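Local atomic coordinates of particle-associated glycoside hydrolase (Acinetobacter phage Fri1, PDB entry 6C72), a protein that serves as a trimeric tailspike that degrades the capsular polysaccharide of Acinetobacter baumannii, probably clearing the phage's way to the host cell. Residues W296-F300 / D301-N305; C372-D375 / N376-F379; F421-G425 / N426-D430. All coordinates share one frame; numbering follows the deposited sequence.

In the fold
The three contacts follow one another along the chain, each within one continuous stretch; none nests in or crosses another. Contact 1 rounds the turn that leads into strand 300-302. Contact 2 joins strand 372-375 to strand 378-379 round a corner of the beta-helix, and contact 3 rounds the corresponding corner at Gly425, between the halves of strand 422-429. Centres of contacts 1 and 2 are about 19 Å apart, without touching. Those of contacts 2 and 3 lie about 10 Å apart, with strand 396-399 pairing in parallel with both, and Cys372 SG packs on Phe421 CE1 at 4.1 Å. Contacts 2 and 3 also reach the second subunit.

Contact 1: residues W296-F300 / D301-N305; sequences WVYLF and DIEPN
Between Tyr298 and Asp301 the backbone bends at Leu299, where psi is -60°, and from Phe300 onward it runs extended as strand 300-302. The bend brings the Tyr298 ring edge up to the carboxylate of Asp301: OD2 sits near the ring plane, 3.5 Å from CD2, and ring and carboxylate planes are steeply inclined, 69° apart. Such an edge suits an acid oxygen because aromatic C-H groups carry slight positive charge. Val297 CG1 lies over the centre of one ring face, 3.7 Å above the plane. Further out, Glu303 reaches the phenol by an extended chain and a water, which bonds to Tyr298 OH at 3.1 Å and donates to Glu303 OE2 at 2.7 Å. Strand 300-302 is one strand in a coil of the parallel beta-helix fold found in many tailspike proteins, paired in parallel with strands 272-275 and 333-336. Phe300 and Ile302, two residues apart, share one side of it, as large apolar residues filling the interior of the helix do. With CG anti to the backbone N (chi1 174°), Phe300 leans along the chain toward Ile302, and its CE2 meets Ile302 CG1 at 3.6 Å. Leu317 and Val312 of strand 312-318 pack against Phe300 and Ile302 respectively, while Phe287 meets the Phe300 ring edge-to-face.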
loop_
_atom_site.group_PDB
_atom_site.type_symbol
_atom_site.label_atom_id
_atom_site.label_comp_id
_atom_site.label_asym_id
_atom_site.label_seq_id
_atom_site.Cartn_x
_atom_site.Cartn_y
_atom_site.Cartn_z
ATOM N N TRP A 296 13.069 26.438 -18.365
ATOM C CA TRP A 296 12.096 25.359 -18.485
ATOM C C TRP A 296 10.742 25.813 -17.924
ATOM O O TRP A 296 10.584 26.942 -17.448
ATOM C CB TRP A 296 12.610 24.089 -17.792
ATOM C CG TRP A 296 13.208 24.342 -16.435
ATOM C CD1 TRP A 296 14.502 24.679 -16.147
ATOM C CD2 TRP A 296 12.502 24.351 -15.185
ATOM N NE1 TRP A 296 14.656 24.848 -14.786
ATOM C CE2 TRP A 296 13.443 24.657 -14.174
ATOM C CE3 TRP A 296 11.176 24.100 -14.821
ATOM C CZ2 TRP A 296 13.096 24.726 -12.823
ATOM C CZ3 TRP A 296 10.835 24.165 -13.480
ATOM C CH2 TRP A 296 11.788 24.485 -12.495
ATOM N N VAL A 297 9.752 24.923 -17.984
ATOM C CA VAL A 297 8.372 25.303 -17.674
ATOM C C VAL A 297 7.955 24.784 -16.301
ATOM O O VAL A 297 7.660 25.572 -15.393
ATOM C CB VAL A 297 7.407 24.803 -18.767
ATOM C CG1 VAL A 297 5.987 25.334 -18.518
ATOM C CG2 VAL A 297 7.931 25.194 -20.160
ATOM N N TYR A 298 7.914 23.464 -16.137
ATOM C CA TYR A 298 7.589 22.854 -14.856
ATOM C C TYR A 298 8.604 21.765 -14.533
ATOM O O TYR A 298 9.458 21.409 -15.350
ATOM C CB TYR A 298 6.186 22.241 -14.841
ATOM C CG TYR A 298 5.063 23.136 -15.318
ATOM C CD1 TYR A 298 4.821 24.359 -14.712
ATOM C CD2 TYR A 298 4.203 22.721 -16.342
ATOM C CE1 TYR A 298 3.789 25.174 -15.131
ATOM C CE2 TYR A 298 3.144 23.525 -16.762
ATOM C CZ TYR A 298 2.950 24.749 -16.147
ATOM O OH TYR A 298 1.920 25.561 -16.536
ATOM N N LEU A 299 8.478 21.209 -13.333
ATOM C CA LEU A 299 9.360 20.129 -12.921
ATOM C C LEU A 299 8.827 18.770 -13.371
ATOM O O LEU A 299 9.485 18.062 -14.141
ATOM C CB LEU A 299 9.558 20.186 -11.401
ATOM C CG LEU A 299 10.455 19.142 -10.745
ATOM C CD1 LEU A 299 11.847 19.066 -11.393
ATOM C CD2 LEU A 299 10.579 19.479 -9.261
ATOM N N PHE A 300 7.633 18.408 -12.919
ATOM C CA PHE A 300 7.011 17.129 -13.233
ATOM C C PHE A 300 5.535 17.402 -13.479
ATOM O O PHE A 300 4.890 18.069 -12.668
ATOM C CB PHE A 300 7.212 16.124 -12.095
ATOM C CG PHE A 300 6.480 14.833 -12.289
ATOM C CD1 PHE A 300 7.055 13.788 -12.978
ATOM C CD2 PHE A 300 5.200 14.668 -11.788
ATOM C CE1 PHE A 300 6.369 12.611 -13.161
ATOM C CE2 PHE A 300 4.510 13.489 -11.973
ATOM C CZ PHE A 300 5.098 12.465 -12.652
ATOM N N ASP A 301 5.007 16.943 -14.610
ATOM C CA ASP A 301 3.711 17.436 -15.077
ATOM C C ASP A 301 2.776 16.270 -15.381
ATOM O O ASP A 301 2.966 15.558 -16.369
ATOM C CB ASP A 301 3.899 18.322 -16.312
ATOM C CG ASP A 301 2.704 19.228 -16.583
ATOM O OD1 ASP A 301 1.816 19.353 -15.713
ATOM O OD2 ASP A 301 2.658 19.834 -17.674
ATOM N N ILE A 302 1.752 16.089 -14.546
ATOM C CA ILE A 302 0.610 15.251 -14.902
ATOM C C ILE A 302 -0.434 16.194 -15.485
ATOM O O ILE A 302 -1.157 16.861 -14.744
ATOM C CB ILE A 302 0.056 14.482 -13.706
ATOM C CG1 ILE A 302 1.104 13.534 -13.140
ATOM C CG2 ILE A 302 -1.197 13.732 -14.108
ATOM C CD1 ILE A 302 0.635 12.788 -11.908
ATOM N N GLU A 303 -0.502 16.275 -16.812
ATOM C CA GLU A 303 -1.383 17.243 -17.465
ATOM C C GLU A 303 -2.018 16.668 -18.723
ATOM O O GLU A 303 -1.484 16.806 -19.831
ATOM C CB GLU A 303 -0.635 18.534 -17.787
ATOM C CG GLU A 303 -1.528 19.611 -18.335
ATOM C CD GLU A 303 -0.850 20.968 -18.423
ATOM O OE1 GLU A 303 0.402 21.039 -18.427
ATOM O OE2 GLU A 303 -1.572 21.984 -18.501
ATOM N N PRO A 304 -3.193 16.054 -18.594
ATOM C CA PRO A 304 -4.010 15.762 -19.783
ATOM C C PRO A 304 -4.295 17.033 -20.571
ATOM O O PRO A 304 -4.547 18.098 -19.998
ATOM C CB PRO A 304 -5.297 15.173 -19.191
ATOM C CG PRO A 304 -4.866 14.583 -17.881
ATOM C CD PRO A 304 -3.770 15.489 -17.360
ATOM N N ASN A 305 -4.252 16.917 -21.897
ATOM C CA ASN A 305 -4.493 18.080 -22.731
ATOM C C ASN A 305 -5.949 18.522 -22.609
ATOM O O ASN A 305 -6.856 17.683 -22.643
ATOM C CB ASN A 305 -4.158 17.768 -24.185
ATOM C CG ASN A 305 -2.668 17.630 -24.422
ATOM O OD1 ASN A 305 -1.944 18.625 -24.495
ATOM N ND2 ASN A 305 -2.200 16.394 -24.546
HETATM O O HOH W 1 -0.814 24.258 -17.309
#

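Contact 2: residues C372-D375 / N376-F379; sequences CIVD and NCEF. With ZN (zinc ion), chain K.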
loop_
_atom_site.group_PDB
_atom_site.type_symbol
_atom_site.label_atom_id
_atom_site.label_comp_id
_atom_site.label_asym_id
_atom_site.label_seq_id
_atom_site.Cartn_x
_atom_site.Cartn_y
_atom_site.Cartn_z
ATOM N N CYS A 372 -6.204 13.155 -2.346
ATOM C CA CYS A 372 -4.788 13.496 -2.445
ATOM C C CYS A 372 -3.988 12.846 -1.308
ATOM O O CYS A 372 -4.330 13.000 -0.132
ATOM C CB CYS A 372 -4.643 15.014 -2.405
ATOM S SG CYS A 372 -3.007 15.640 -2.050
ATOM N N ILE A 373 -2.913 12.131 -1.658
ATOM C CA ILE A 373 -2.127 11.348 -0.703
ATOM C C ILE A 373 -0.675 11.829 -0.709
ATOM O O ILE A 373 0.043 11.657 -1.707
ATOM C CB ILE A 373 -2.190 9.845 -1.021
ATOM C CG1 ILE A 373 -3.617 9.300 -0.841
ATOM C CG2 ILE A 373 -1.192 9.079 -0.159
ATOM C CD1 ILE A 373 -4.101 9.312 0.573
ATOM N N VAL A 374 -0.225 12.364 0.419
ATOM C CA VAL A 374 1.169 12.737 0.634
ATOM C C VAL A 374 1.594 12.143 1.978
ATOM O O VAL A 374 1.083 12.551 3.032
ATOM C CB VAL A 374 1.380 14.256 0.630
ATOM C CG1 VAL A 374 2.883 14.570 0.838
ATOM C CG2 VAL A 374 0.817 14.889 -0.643
ATOM N N ASP A 375 2.514 11.181 1.952
ATOM C CA ASP A 375 2.852 10.448 3.164
ATOM C C ASP A 375 4.355 10.222 3.265
ATOM O O ASP A 375 4.983 9.753 2.310
ATOM C CB ASP A 375 2.105 9.111 3.196
ATOM C CG ASP A 375 2.410 8.308 4.426
ATOM O OD1 ASP A 375 1.784 8.582 5.477
ATOM O OD2 ASP A 375 3.280 7.408 4.350
ATOM N N ASN A 376 4.919 10.547 4.435
ATOM C CA ASN A 376 6.339 10.347 4.735
ATOM C C ASN A 376 7.234 11.023 3.699
ATOM O O ASN A 376 8.261 10.481 3.285
ATOM C CB ASN A 376 6.675 8.865 4.895
ATOM C CG ASN A 376 6.429 8.367 6.314
ATOM O OD1 ASN A 376 7.246 8.599 7.210
ATOM N ND2 ASN A 376 5.297 7.693 6.530
ATOM N N CYS A 377 6.830 12.215 3.277
ATOM C CA CYS A 377 7.577 13.040 2.346
ATOM C C CYS A 377 8.299 14.185 3.063
ATOM O O CYS A 377 7.941 14.586 4.174
ATOM C CB CYS A 377 6.641 13.607 1.278
ATOM S SG CYS A 377 5.921 12.344 0.231
ATOM N N GLU A 378 9.315 14.727 2.395
ATOM C CA GLU A 378 10.072 15.865 2.893
ATOM C C GLU A 378 9.906 17.053 1.955
ATOM O O GLU A 378 9.889 16.891 0.732
ATOM C CB GLU A 378 11.553 15.536 3.032
ATOM C CG GLU A 378 11.877 14.401 3.979
ATOM C CD GLU A 378 13.377 14.176 4.094
ATOM O OE1 GLU A 378 14.115 15.176 4.219
ATOM O OE2 GLU A 378 13.817 13.004 4.030
ATOM N N PHE A 379 9.780 18.247 2.527
ATOM C CA PHE A 379 9.580 19.469 1.753
ATOM C C PHE A 379 10.601 20.515 2.186
ATOM O O PHE A 379 10.667 20.858 3.373
ATOM C CB PHE A 379 8.151 19.988 1.935
ATOM C CG PHE A 379 7.102 19.080 1.362
ATOM C CD1 PHE A 379 6.688 19.222 0.039
ATOM C CD2 PHE A 379 6.532 18.082 2.133
ATOM C CE1 PHE A 379 5.716 18.377 -0.515
ATOM C CE2 PHE A 379 5.557 17.241 1.597
ATOM C CZ PHE A 379 5.156 17.389 0.261
HETATM ZN ZN ZN K . 16.205 15.450 4.020
#
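Asn376 turns the corner in a left-handed backbone conformation (phi 55°) and there binds the side chain of the residue just before it: its ND2 donates to Asp375 OD2 at 3.0 Å. The N-H points almost straight at the oxygen, 173°, yet meets it from above the carboxylate plane, 46° out of it. Asparagine suits this place, since of the residues with a side chain it tolerates left-handed geometry well. Its OD1 is hydrogen-bonded to Thr343 OG1 of the second subunit, so the corner also takes part in the trimer interface. On the inner side the short, branched Val374 puts CG1 into the angle of the corner, against Cys377 SG at 3.8 Å and the edge of the Phe379 ring at CZ, 3.7 Å away; Phe379 stacks on Phe355 of the previous coil. Beyond the corner Glu378 extends to a zinc ion, which its OE1 binds at 2.1 Å while also accepting a bond from Trp404 NE1. Asp375 is gripped through both oxygens, OD1 by Thr399 and OD2 by Asn376, which should fix its carboxylate and probably also orients it for metal, since Asp375 and Asp371 are known ligands of one zinc site.

Contact 3: residues F421-G425 / N426-D430; sequences FLIEG and NRFQD. With ZN (zinc ion), chain I.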
loop_
_atom_site.group_PDB
_atom_site.type_symbol
_atom_site.label_atom_id
_atom_site.label_comp_id
_atom_site.label_asym_id
_atom_site.label_seq_id
_atom_site.Cartn_x
_atom_site.Cartn_y
_atom_site.Cartn_z
ATOM N N PHE A 421 -9.745 16.909 4.124
ATOM C CA PHE A 421 -8.291 16.893 3.963
ATOM C C PHE A 421 -7.666 16.811 5.358
ATOM O O PHE A 421 -7.744 17.768 6.138
ATOM C CB PHE A 421 -7.833 18.145 3.208
ATOM C CG PHE A 421 -6.378 18.137 2.807
ATOM C CD1 PHE A 421 -5.926 17.330 1.772
ATOM C CD2 PHE A 421 -5.467 18.963 3.440
ATOM C CE1 PHE A 421 -4.583 17.332 1.390
ATOM C CE2 PHE A 421 -4.124 18.967 3.057
ATOM C CZ PHE A 421 -3.684 18.146 2.028
ATOM N N LEU A 422 -7.068 15.665 5.680
ATOM C CA LEU A 422 -6.564 15.386 7.020
ATOM C C LEU A 422 -5.065 15.652 7.101
ATOM O O LEU A 422 -4.286 15.102 6.314
ATOM C CB LEU A 422 -6.864 13.941 7.423
ATOM C CG LEU A 422 -6.322 13.491 8.788
ATOM C CD1 LEU A 422 -6.860 14.380 9.909
ATOM C CD2 LEU A 422 -6.681 12.045 9.058
ATOM N N ILE A 423 -4.672 16.465 8.078
ATOM C CA ILE A 423 -3.286 16.847 8.324
ATOM C C ILE A 423 -2.896 16.278 9.686
ATOM O O ILE A 423 -3.373 16.751 10.728
ATOM C CB ILE A 423 -3.112 18.370 8.272
ATOM C CG1 ILE A 423 -3.486 18.877 6.871
ATOM C CG2 ILE A 423 -1.696 18.784 8.703
ATOM C CD1 ILE A 423 -3.400 20.360 6.710
ATOM N N GLU A 424 -2.040 15.259 9.680
ATOM C CA GLU A 424 -1.819 14.428 10.854
ATOM C C GLU A 424 -0.409 13.844 10.843
ATOM O O GLU A 424 0.078 13.407 9.799
ATOM C CB GLU A 424 -2.856 13.307 10.889
ATOM C CG GLU A 424 -2.582 12.201 11.881
ATOM C CD GLU A 424 -3.679 11.143 11.860
ATOM O OE1 GLU A 424 -3.697 10.331 10.905
ATOM O OE2 GLU A 424 -4.531 11.142 12.784
ATOM N N GLY A 425 0.221 13.803 12.020
ATOM C CA GLY A 425 1.508 13.166 12.179
ATOM C C GLY A 425 2.684 13.882 11.550
ATOM O O GLY A 425 3.749 13.275 11.420
ATOM N N ASN A 426 2.523 15.139 11.140
ATOM C CA ASN A 426 3.541 15.879 10.411
ATOM C C ASN A 426 4.507 16.594 11.359
ATOM O O ASN A 426 4.182 16.887 12.510
ATOM C CB ASN A 426 2.887 16.884 9.466
ATOM C CG ASN A 426 1.983 16.207 8.441
ATOM O OD1 ASN A 426 2.461 15.664 7.440
ATOM N ND2 ASN A 426 0.683 16.198 8.703
ATOM N N ARG A 427 5.712 16.874 10.852
ATOM C CA ARG A 427 6.688 17.703 11.549
ATOM C C ARG A 427 6.785 19.045 10.841
ATOM O O ARG A 427 7.244 19.124 9.699
ATOM C CB ARG A 427 8.051 17.028 11.614
ATOM C CG ARG A 427 8.048 15.819 12.486
ATOM C CD ARG A 427 9.339 15.756 13.250
ATOM N NE ARG A 427 10.465 15.800 12.335
ATOM C CZ ARG A 427 11.671 15.358 12.646
ATOM N NH1 ARG A 427 11.892 14.850 13.853
ATOM N NH2 ARG A 427 12.648 15.416 11.751
ATOM N N PHE A 428 6.384 20.098 11.535
ATOM C CA PHE A 428 6.348 21.445 10.982
ATOM C C PHE A 428 7.516 22.239 11.564
ATOM O O PHE A 428 7.451 22.715 12.703
ATOM C CB PHE A 428 5.005 22.114 11.275
ATOM C CG PHE A 428 3.834 21.497 10.541
ATOM C CD1 PHE A 428 3.778 21.512 9.154
ATOM C CD2 PHE A 428 2.774 20.934 11.237
ATOM C CE1 PHE A 428 2.688 20.954 8.478
ATOM C CE2 PHE A 428 1.688 20.382 10.573
ATOM C CZ PHE A 428 1.640 20.392 9.197
ATOM N N GLN A 429 8.592 22.371 10.791
ATOM C CA GLN A 429 9.735 23.168 11.218
ATOM C C GLN A 429 9.543 24.586 10.712
ATOM O O GLN A 429 9.641 24.835 9.504
ATOM C CB GLN A 429 11.063 22.603 10.723
ATOM C CG GLN A 429 12.246 23.362 11.309
ATOM C CD GLN A 429 13.582 22.718 11.016
ATOM O OE1 GLN A 429 14.245 22.194 11.913
ATOM N NE2 GLN A 429 13.994 22.764 9.752
ATOM N N ASP A 430 9.259 25.505 11.639
ATOM C CA ASP A 430 9.045 26.925 11.383
ATOM C C ASP A 430 7.842 27.185 10.484
ATOM O O ASP A 430 7.680 28.308 9.997
ATOM C CB ASP A 430 10.280 27.609 10.763
ATOM C CG ASP A 430 11.494 27.637 11.687
ATOM O OD1 ASP A 430 11.334 27.721 12.919
ATOM O OD2 ASP A 430 12.631 27.632 11.164
HETATM ZN ZN ZN I . -4.957 8.889 12.399
HETATM O O HOH W 2 -6.224 9.094 14.508
HETATM O O HOH W 3 -6.282 8.736 10.565
#
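Asn426 turns its CG beside the backbone N (chi1 -60°), carrying the amide back to Ile423, whose side chain it crosses at about a right angle; Ile423 CG2 stands anti to its own backbone N and reaches forward, so that CG2 and Asn426 ND2 are 3.5 Å apart. The same methyl meets the Phe428 ring at its edge, 3.7 Å from CZ, in the ring plane. Asn426 CB covers one face of that ring, 3.7 Å above it and offset toward the rim. The ring is thus met at its edge by Ile423 and on one face by Asn426. Gly425 makes the turn with positive phi (71°), a conformation glycine adopts easily, and its carbonyl O accepts a bond from Lys370 NZ of the second subunit. On the other side of the chain Glu424 extends outward and holds a zinc ion with both carboxylate oxygens, OE1 at 2.4 Å and OE2 at 2.3 Å; two waters are also bound to the metal. The Asn426 amide finds its partners on the preceding coil: ND2 donates to Phe398 O, and OD1 accepts from Asn401 N. Asn447, one coil on, bonds in the same way to Ile423 O and Asn426 N. Asparagine, donor and acceptor in one flat group, suits this repeated bridging between coils, the asparagine ladder familiar from the turns of parallel beta-helices.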